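Local coordinates for diketoreductase (Acinetobacter baylyi, PDB 4E12), which reduces dicarbonyl compounds with NADH and probably interconverts (3S)-3-hydroxyacyl-CoA and 3-oxoacyl-CoA in fatty acid beta-oxidation, at residues Ile116-Ser121 against Lys138-His143; Leu125-Val130 against Met157-Thr162; Phe236-Leu241 against Leu272-Gly277. All blocks are in the same frame, centred on the assembly; numbering follows the deposited sequence.

Contact 1: Ile116-Ser121 against Lys138-His143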
loop_
_atom_site.group_PDB
_atom_site.type_symbol
_atom_site.label_atom_id
_atom_site.label_comp_id
_atom_site.label_asym_id
_atom_site.label_seq_id
_atom_site.Cartn_x
_atom_site.Cartn_y
_atom_site.Cartn_z
ATOM N N ILE A 116 0.458 15.950 31.845
ATOM C CA ILE A 116 0.646 14.810 30.953
ATOM C C ILE A 116 1.771 15.125 29.980
ATOM O O ILE A 116 1.843 16.240 29.452
ATOM C CB ILE A 116 -0.632 14.529 30.157
ATOM C CG1 ILE A 116 -1.764 14.191 31.128
ATOM C CG2 ILE A 116 -0.380 13.430 29.124
ATOM C CD1 ILE A 116 -3.130 14.051 30.500
ATOM N N PHE A 117 2.663 14.162 29.766
ATOM C CA PHE A 117 3.748 14.334 28.802
ATOM C C PHE A 117 3.461 13.500 27.556
ATOM O O PHE A 117 3.212 12.295 27.646
ATOM C CB PHE A 117 5.095 13.857 29.359
ATOM C CG PHE A 117 5.607 14.641 30.544
ATOM C CD1 PHE A 117 5.059 15.871 30.894
ATOM C CD2 PHE A 117 6.650 14.137 31.308
ATOM C CE1 PHE A 117 5.542 16.588 31.990
ATOM C CE2 PHE A 117 7.141 14.847 32.411
ATOM C CZ PHE A 117 6.586 16.071 32.749
ATOM N N ALA A 118 3.528 14.119 26.387
ATOM C CA ALA A 118 3.393 13.342 25.159
ATOM C C ALA A 118 4.560 13.630 24.213
ATOM O O ALA A 118 4.883 14.790 23.942
ATOM C CB ALA A 118 2.054 13.661 24.496
ATOM N N THR A 119 5.197 12.571 23.721
ATOM C CA THR A 119 6.283 12.690 22.748
ATOM C C THR A 119 5.748 12.541 21.318
ATOM O O THR A 119 4.854 11.727 21.075
ATOM C CB THR A 119 7.373 11.604 23.004
ATOM O OG1 THR A 119 8.402 11.706 22.015
ATOM C CG2 THR A 119 6.769 10.202 22.981
ATOM N N ASN A 120 6.279 13.332 20.380
ATOM C CA ASN A 120 5.887 13.230 18.974
ATOM C C ASN A 120 6.914 12.391 18.212
ATOM O O ASN A 120 6.872 12.318 16.980
ATOM C CB ASN A 120 5.774 14.639 18.344
ATOM C CG ASN A 120 5.400 14.598 16.871
ATOM O OD1 ASN A 120 4.437 13.934 16.477
ATOM N ND2 ASN A 120 6.171 15.297 16.045
ATOM N N SER A 121 7.810 11.725 18.951
ATOM C CA SER A 121 9.008 11.103 18.371
ATOM C C SER A 121 8.693 10.076 17.284
ATOM O O SER A 121 7.854 9.195 17.482
ATOM C CB SER A 121 9.875 10.460 19.466
ATOM O OG SER A 121 11.080 9.939 18.923
ATOM N N LYS A 138 1.833 8.981 33.248
ATOM C CA LYS A 138 1.374 10.177 32.555
ATOM C C LYS A 138 2.185 10.468 31.301
ATOM O O LYS A 138 2.181 11.603 30.820
ATOM C CB LYS A 138 1.429 11.391 33.495
ATOM C CG LYS A 138 0.454 11.341 34.667
ATOM C CD LYS A 138 0.604 12.576 35.532
ATOM C CE LYS A 138 -0.466 12.654 36.611
ATOM N NZ LYS A 138 -1.821 12.853 36.031
ATOM N N PHE A 139 2.885 9.460 30.783
ATOM C CA PHE A 139 3.721 9.631 29.604
ATOM C C PHE A 139 3.245 8.706 28.490
ATOM O O PHE A 139 2.970 7.526 28.718
ATOM C CB PHE A 139 5.179 9.329 29.933
ATOM C CG PHE A 139 6.103 9.482 28.774
ATOM C CD1 PHE A 139 6.879 8.415 28.333
ATOM C CD2 PHE A 139 6.201 10.706 28.113
ATOM C CE1 PHE A 139 7.743 8.554 27.252
ATOM C CE2 PHE A 139 7.061 10.861 27.033
ATOM C CZ PHE A 139 7.839 9.778 26.597
ATOM N N LEU A 140 3.121 9.251 27.288
ATOM C CA LEU A 140 2.801 8.446 26.123
ATOM C C LEU A 140 3.268 9.138 24.858
ATOM O O LEU A 140 3.898 10.198 24.912
ATOM C CB LEU A 140 1.299 8.128 26.064
ATOM C CG LEU A 140 0.305 9.269 26.304
ATOM C CD1 LEU A 140 0.506 10.397 25.306
ATOM C CD2 LEU A 140 -1.121 8.744 26.255
ATOM N N ALA A 141 2.983 8.528 23.719
ATOM C CA ALA A 141 3.311 9.163 22.456
ATOM C C ALA A 141 2.038 9.686 21.831
ATOM O O ALA A 141 1.001 9.023 21.894
ATOM C CB ALA A 141 3.997 8.182 21.520
ATOM N N LEU A 142 2.128 10.887 21.264
ATOM C CA LEU A 142 1.084 11.481 20.446
ATOM C C LEU A 142 1.776 11.932 19.170
ATOM O O LEU A 142 2.484 12.943 19.157
ATOM C CB LEU A 142 0.464 12.684 21.167
ATOM C CG LEU A 142 -0.755 13.311 20.483
ATOM C CD1 LEU A 142 -1.879 12.272 20.465
ATOM C CD2 LEU A 142 -1.191 14.567 21.220
ATOM N N HIS A 143 1.563 11.172 18.104
ATOM C CA HIS A 143 2.358 11.278 16.898
ATOM C C HIS A 143 1.516 11.840 15.772
ATOM O O HIS A 143 0.478 11.278 15.411
ATOM C CB HIS A 143 2.902 9.901 16.529
ATOM C CG HIS A 143 3.841 9.907 15.358
ATOM N ND1 HIS A 143 3.562 9.242 14.184
ATOM C CD2 HIS A 143 5.046 10.500 15.181
ATOM C CE1 HIS A 143 4.558 9.424 13.331
ATOM N NE2 HIS A 143 5.470 10.184 13.912
#
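Phe-117 and Thr-119 hold Ile-116-Ser-121 against Lys-138-His-143 through both their N-H and C=O groups, giving a four-bond parallel ladder. Phe-117 N donates to Lys-138 O (2.8 Å) and Leu-140 N to Phe-117 O; Thr-119 N then reaches Leu-140 O, and Leu-142 N closes on Thr-119 O at 2.9 Å, its donor tilted 28° from the carbonyl plane. On one face CB of Phe-117 meets CD2 of Phe-139 at 3.6 Å, and CG2 of Thr-119 lies near both CZ of that ring and CB of Ala-141 (3.7 Å to the latter). On the other, the small Ala-118 CB lets CD1 of Leu-140 pack at 3.7 Å and CB of Leu-142 beside it. The strands belong to a beta-alpha-beta unit of the Rossmann-type NAD-binding domain, with helix 126-133 as the connection. At their C-terminal ends, where such folds place their sites, Asn-120 O sits at the edge of the His-143 ring, 3.1 Å from CD2 and in its plane. Asn-120 binds NAD(+), and His-143 is predicted to matter for catalysis. Further out, Ser-122 OG and Glu-155 hold NE2 and ND1 of His-143, while Tyr-191 stacks on the ring. Thr-119 OG1, beside its own carbonyl carbon, accepts from Ser-121 N in an ST turn and also bonds Glu-91, whereas Asn-120 OD1 takes the N-H of Phe-144.

Contact 2: Leu125-Val130 against Met157-Thr162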
loop_
_atom_site.group_PDB
_atom_site.type_symbol
_atom_site.label_atom_id
_atom_site.label_comp_id
_atom_site.label_asym_id
_atom_site.label_seq_id
_atom_site.Cartn_x
_atom_site.Cartn_y
_atom_site.Cartn_z
ATOM N N LEU A 125 11.003 5.139 20.962
ATOM C CA LEU A 125 9.834 4.578 21.622
ATOM C C LEU A 125 9.600 5.208 22.991
ATOM O O LEU A 125 10.548 5.595 23.678
ATOM C CB LEU A 125 10.016 3.065 21.802
ATOM C CG LEU A 125 10.126 2.210 20.543
ATOM C CD1 LEU A 125 10.278 0.755 20.950
ATOM C CD2 LEU A 125 8.846 2.378 19.732
ATOM N N PRO A 126 8.330 5.339 23.400
ATOM C CA PRO A 126 8.060 5.910 24.721
ATOM C C PRO A 126 8.745 5.108 25.824
ATOM O O PRO A 126 9.071 5.636 26.890
ATOM C CB PRO A 126 6.537 5.858 24.825
ATOM C CG PRO A 126 6.076 5.918 23.395
ATOM C CD PRO A 126 7.088 5.123 22.627
ATOM N N SER A 127 8.990 3.833 25.549
ATOM C CA SER A 127 9.765 2.998 26.455
ATOM C C SER A 127 11.219 3.422 26.526
ATOM O O SER A 127 11.851 3.275 27.572
ATOM C CB SER A 127 9.662 1.529 26.067
ATOM O OG SER A 127 8.358 1.063 26.327
ATOM N N ASP A 128 11.758 3.936 25.426
ATOM C CA ASP A 128 13.130 4.440 25.411
ATOM C C ASP A 128 13.286 5.646 26.334
ATOM O O ASP A 128 14.392 5.950 26.789
ATOM C CB ASP A 128 13.565 4.831 23.990
ATOM C CG ASP A 128 13.712 3.635 23.066
ATOM O OD1 ASP A 128 13.860 2.510 23.576
ATOM O OD2 ASP A 128 13.679 3.815 21.827
ATOM N N LEU A 129 12.177 6.320 26.619
ATOM C CA LEU A 129 12.226 7.636 27.245
ATOM C C LEU A 129 11.503 7.691 28.591
ATOM O O LEU A 129 11.698 8.635 29.361
ATOM C CB LEU A 129 11.600 8.665 26.295
ATOM C CG LEU A 129 12.202 8.841 24.900
ATOM C CD1 LEU A 129 11.308 9.705 24.024
ATOM C CD2 LEU A 129 13.613 9.404 24.979
ATOM N N VAL A 130 10.662 6.704 28.884
ATOM C CA VAL A 130 9.769 6.792 30.038
ATOM C C VAL A 130 10.501 6.996 31.366
ATOM O O VAL A 130 10.038 7.748 32.231
ATOM C CB VAL A 130 8.819 5.585 30.132
ATOM C CG1 VAL A 130 9.605 4.287 30.161
ATOM C CG2 VAL A 130 7.911 5.708 31.350
ATOM N N MET A 157 -0.012 6.282 21.506
ATOM C CA MET A 157 0.682 5.055 21.852
ATOM C C MET A 157 1.410 5.224 23.180
ATOM O O MET A 157 2.366 5.998 23.273
ATOM C CB MET A 157 1.684 4.737 20.737
ATOM C CG MET A 157 2.368 3.391 20.815
ATOM S SD MET A 157 3.510 3.161 19.436
ATOM C CE MET A 157 4.899 4.124 20.021
ATOM N N GLY A 158 0.963 4.496 24.200
ATOM C CA GLY A 158 1.620 4.565 25.494
ATOM C C GLY A 158 2.514 3.380 25.797
ATOM O O GLY A 158 2.792 2.555 24.920
ATOM N N THR A 159 2.975 3.293 27.043
ATOM C CA THR A 159 3.726 2.124 27.492
ATOM C C THR A 159 2.811 1.305 28.389
ATOM O O THR A 159 1.660 1.683 28.629
ATOM C CB THR A 159 4.957 2.514 28.347
ATOM O OG1 THR A 159 4.506 3.080 29.582
ATOM C CG2 THR A 159 5.819 3.536 27.624
ATOM N N THR A 160 3.321 0.184 28.884
ATOM C CA THR A 160 2.598 -0.632 29.849
ATOM C C THR A 160 2.326 0.169 31.129
ATOM O O THR A 160 1.404 -0.142 31.887
ATOM C CB THR A 160 3.415 -1.889 30.204
ATOM O OG1 THR A 160 4.707 -1.495 30.686
ATOM C CG2 THR A 160 3.593 -2.770 28.979
ATOM N N LYS A 161 3.120 1.215 31.356
ATOM C CA LYS A 161 3.001 2.034 32.565
ATOM C C LYS A 161 1.945 3.134 32.417
ATOM O O LYS A 161 1.504 3.705 33.418
ATOM C CB LYS A 161 4.354 2.675 32.897
ATOM C CG LYS A 161 5.508 1.691 32.954
ATOM C CD LYS A 161 6.850 2.402 33.058
ATOM C CE LYS A 161 8.001 1.404 33.050
ATOM N NZ LYS A 161 9.333 2.063 33.143
ATOM N N THR A 162 1.537 3.435 31.183
ATOM C CA THR A 162 0.611 4.543 30.942
ATOM C C THR A 162 -0.743 4.331 31.607
ATOM O O THR A 162 -1.349 3.265 31.485
ATOM C CB THR A 162 0.355 4.789 29.433
ATOM O OG1 THR A 162 1.586 5.094 28.776
ATOM C CG2 THR A 162 -0.598 5.954 29.256
#
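Leu-125 opens the contact lightly, its CD2 standing 4.3 Å from CE of Met-157, an apolar touch at the edge of the interface. The backbone N of Leu-125 is engaged within its own segment, donating to Asp-128 OD2 from above the carboxylate plane. Pro-126 carries far more. Its ring crosses the Met-157 side chain at about a right angle, CD lying 3.5 Å from the methionine CE, while CG comes within 3.7 Å of Met-157 O. The methionine suits this place because its chain is flexible: straight as far as SD, it bends at chi3 (79°), which sets the terminal methyl CE beside the proline ring. CB of the same ring meets CG2 of Thr-159 at 3.7 Å. Proline, lacking an N-H to satisfy, is well placed in the first turn of a helix, and here it begins helix 126-133, the connecting helix of a beta-alpha-beta unit in the Rossmann-type domain; Met-157 lies in strand 153-158, which runs antiparallel to its neighbour 139-144. Ser-127 adds a glancing contact of OG with the same threonine methyl, 3.8 Å from CG2, though its hydroxyl is hydrogen-bonded to Glu-187. One turn on, Val-130 faces Lys-161, and the two side chains cross obliquely: CG2 of the valine lies 3.9 Å from the lysine CD, and its CG1 is near NZ. The extended lysine chain thus passes both valine methyls, and the residue as a whole is exposed, which suits a charged end. Thr-159 OG1 accepts from Lys-161 N in an ST turn, and Thr-162 OG1 accepts from Thr-159 N, so hydroxyls brace the type I turn 159-162 that presents both Thr-159 and Lys-161 to the helix.

Contact 3: Phe236-Leu241 against Leu272-Gly277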
loop_
_atom_site.group_PDB
_atom_site.type_symbol
_atom_site.label_atom_id
_atom_site.label_comp_id
_atom_site.label_asym_id
_atom_site.label_seq_id
_atom_site.Cartn_x
_atom_site.Cartn_y
_atom_site.Cartn_z
ATOM N N PHE A 236 6.933 8.628 -2.911
ATOM C CA PHE A 236 8.329 9.037 -2.634
ATOM C C PHE A 236 8.587 10.518 -2.903
ATOM O O PHE A 236 9.314 11.183 -2.152
ATOM C CB PHE A 236 9.355 8.245 -3.472
ATOM C CG PHE A 236 9.735 6.911 -2.887
ATOM C CD1 PHE A 236 9.575 5.737 -3.626
ATOM C CD2 PHE A 236 10.260 6.832 -1.600
ATOM C CE1 PHE A 236 9.940 4.486 -3.084
ATOM C CE2 PHE A 236 10.630 5.591 -1.043
ATOM C CZ PHE A 236 10.467 4.414 -1.792
ATOM N N ASP A 237 8.054 11.023 -4.005
ATOM C CA ASP A 237 8.198 12.455 -4.306
ATOM C C ASP A 237 7.581 13.335 -3.211
ATOM O O ASP A 237 8.129 14.380 -2.863
ATOM C CB ASP A 237 7.610 12.819 -5.672
ATOM C CG ASP A 237 8.464 12.346 -6.838
ATOM O OD1 ASP A 237 9.630 11.963 -6.628
ATOM O OD2 ASP A 237 7.967 12.371 -7.982
ATOM N N ILE A 238 6.445 12.916 -2.675
ATOM C CA ILE A 238 5.770 13.658 -1.620
ATOM C C ILE A 238 6.538 13.610 -0.306
ATOM O O ILE A 238 6.702 14.637 0.358
ATOM C CB ILE A 238 4.338 13.129 -1.437
ATOM C CG1 ILE A 238 3.535 13.449 -2.694
ATOM C CG2 ILE A 238 3.721 13.704 -0.176
ATOM C CD1 ILE A 238 2.212 12.797 -2.773
ATOM N N VAL A 239 7.006 12.424 0.062
ATOM C CA VAL A 239 7.862 12.254 1.230
ATOM C C VAL A 239 9.066 13.179 1.118
ATOM O O VAL A 239 9.456 13.841 2.085
ATOM C CB VAL A 239 8.382 10.795 1.338
ATOM C CG1 VAL A 239 9.342 10.646 2.518
ATOM C CG2 VAL A 239 7.218 9.842 1.507
ATOM N N GLY A 240 9.644 13.231 -0.076
ATOM C CA GLY A 240 10.883 13.953 -0.252
ATOM C C GLY A 240 11.981 12.942 -0.434
ATOM O O GLY A 240 12.092 11.991 0.349
ATOM N N LEU A 241 12.774 13.108 -1.475
ATOM C CA LEU A 241 13.769 12.092 -1.764
ATOM C C LEU A 241 14.986 12.213 -0.861
ATOM O O LEU A 241 15.654 11.213 -0.570
ATOM C CB LEU A 241 14.122 12.095 -3.244
ATOM C CG LEU A 241 12.963 11.910 -4.230
ATOM C CD1 LEU A 241 13.574 11.747 -5.633
ATOM C CD2 LEU A 241 12.101 10.697 -3.847
ATOM N N LEU A 272 14.680 16.371 -6.031
ATOM C CA LEU A 272 14.368 15.920 -4.678
ATOM C C LEU A 272 12.895 15.596 -4.476
ATOM O O LEU A 272 12.471 15.206 -3.381
ATOM C CB LEU A 272 14.827 16.967 -3.664
ATOM C CG LEU A 272 16.306 17.334 -3.714
ATOM C CD1 LEU A 272 16.627 18.310 -2.599
ATOM C CD2 LEU A 272 17.138 16.075 -3.560
ATOM N N GLY A 273 12.111 15.749 -5.534
ATOM C CA GLY A 273 10.705 15.446 -5.431
ATOM C C GLY A 273 9.823 16.670 -5.522
ATOM O O GLY A 273 10.123 17.618 -6.251
ATOM N N LEU A 274 8.736 16.641 -4.765
ATOM C CA LEU A 274 7.707 17.666 -4.793
ATOM C C LEU A 274 8.309 19.042 -4.487
ATOM O O LEU A 274 8.011 20.028 -5.169
ATOM C CB LEU A 274 6.640 17.290 -3.766
ATOM C CG LEU A 274 5.204 17.725 -4.007
ATOM C CD1 LEU A 274 4.769 17.243 -5.386
ATOM C CD2 LEU A 274 4.327 17.119 -2.920
ATOM N N ALA A 275 9.189 19.089 -3.494
ATOM C CA ALA A 275 9.831 20.332 -3.064
ATOM C C ALA A 275 10.540 21.087 -4.177
ATOM O O ALA A 275 10.414 22.311 -4.277
ATOM C CB ALA A 275 10.810 20.058 -1.929
ATOM N N THR A 276 11.318 20.387 -4.994
ATOM C CA THR A 276 12.088 21.084 -6.020
ATOM C C THR A 276 11.303 21.146 -7.315
ATOM O O THR A 276 11.722 21.796 -8.275
ATOM C CB THR A 276 13.492 20.444 -6.263
ATOM O OG1 THR A 276 13.346 19.087 -6.705
ATOM C CG2 THR A 276 14.301 20.460 -4.987
ATOM N N GLY A 277 10.151 20.482 -7.341
ATOM C CA GLY A 277 9.354 20.475 -8.554
ATOM C C GLY A 277 9.653 19.323 -9.498
ATOM O O GLY A 277 9.062 19.225 -10.576
HETATM O O HOH W 1 8.418 16.905 -0.942
#
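Asp-237 and Leu-241 meet Leu-274 and Leu-272 through two backbone hydrogen bonds that run in opposite directions. Leu-274 N donates to Asp-237 O at 3.0 Å; the bond is nearly straight at hydrogen (173°), although the donor stands well above the carbonyl plane. In the other, Leu-241 N gives its hydrogen to Leu-272 O at 2.9 Å. A water adds a third link, donating to Ile-238 O and accepting a weak bond from Ala-275 N.

Apolar contacts flank these bonds. Ile-238 and Leu-274 lie side by side, pointing the same way, with CG1 of the isoleucine 3.8 Å from CD2 of the leucine. CB of Leu-274 lies 3.4 Å from Asp-237 O. Leu-241 sets CG 3.4 Å from Leu-272 O, and its side chain also meets Tyr-266, Ile-267 and Phe-280, a buried setting that suits a branched aliphatic residue.

Close approach depends on glycine. At Gly-273, with phi 111°, a side chain would clash with Asp-237 O; with no CB there, the Gly-273 CA lies 3.8 Å from Asp-237 O. The Asp-237 carboxylate is buried but well satisfied, with OD1 bonded to Phe-280 N and OD2 to Tyr-281 N and Tyr-283 OH, tying the C-terminal tail to this helix.

Gly-240, also of positive phi (107°), is the first residue beyond helix 232-239 and the N-cap of helix 241-249. The loop after helix 253-267 thus docks where helix 232-239 gives way, through Gly-240, to helix 241-249, in the C-terminal, mainly helical domain of the 3-hydroxyacyl-CoA dehydrogenase family.

How the contacts relate
Contacts 1 and 2 adjoin within the NAD-binding domain, their centres 8 Å apart. Contact 1 joins the two strands of one beta-alpha-beta unit; contact 2 sets that unit's helix against the next strand of the sheet, 153-158, and the turn after it. Contact 1 is the buried sheet core, held by regular backbone bonding; contact 2 lies partly at the surface and has no hydrogen bond between its segments, being held by packing, mostly of side chains. They meet directly where Pro-126 CG packs on Ala-141 CB and where Ala-141 N and Phe-139 O probably bond to Met-157 O and Thr-162 OG1. Contact 3 belongs to the C-terminal domain and is also partly buried, but there isolated backbone bonds and glycines join a helix end to a loop.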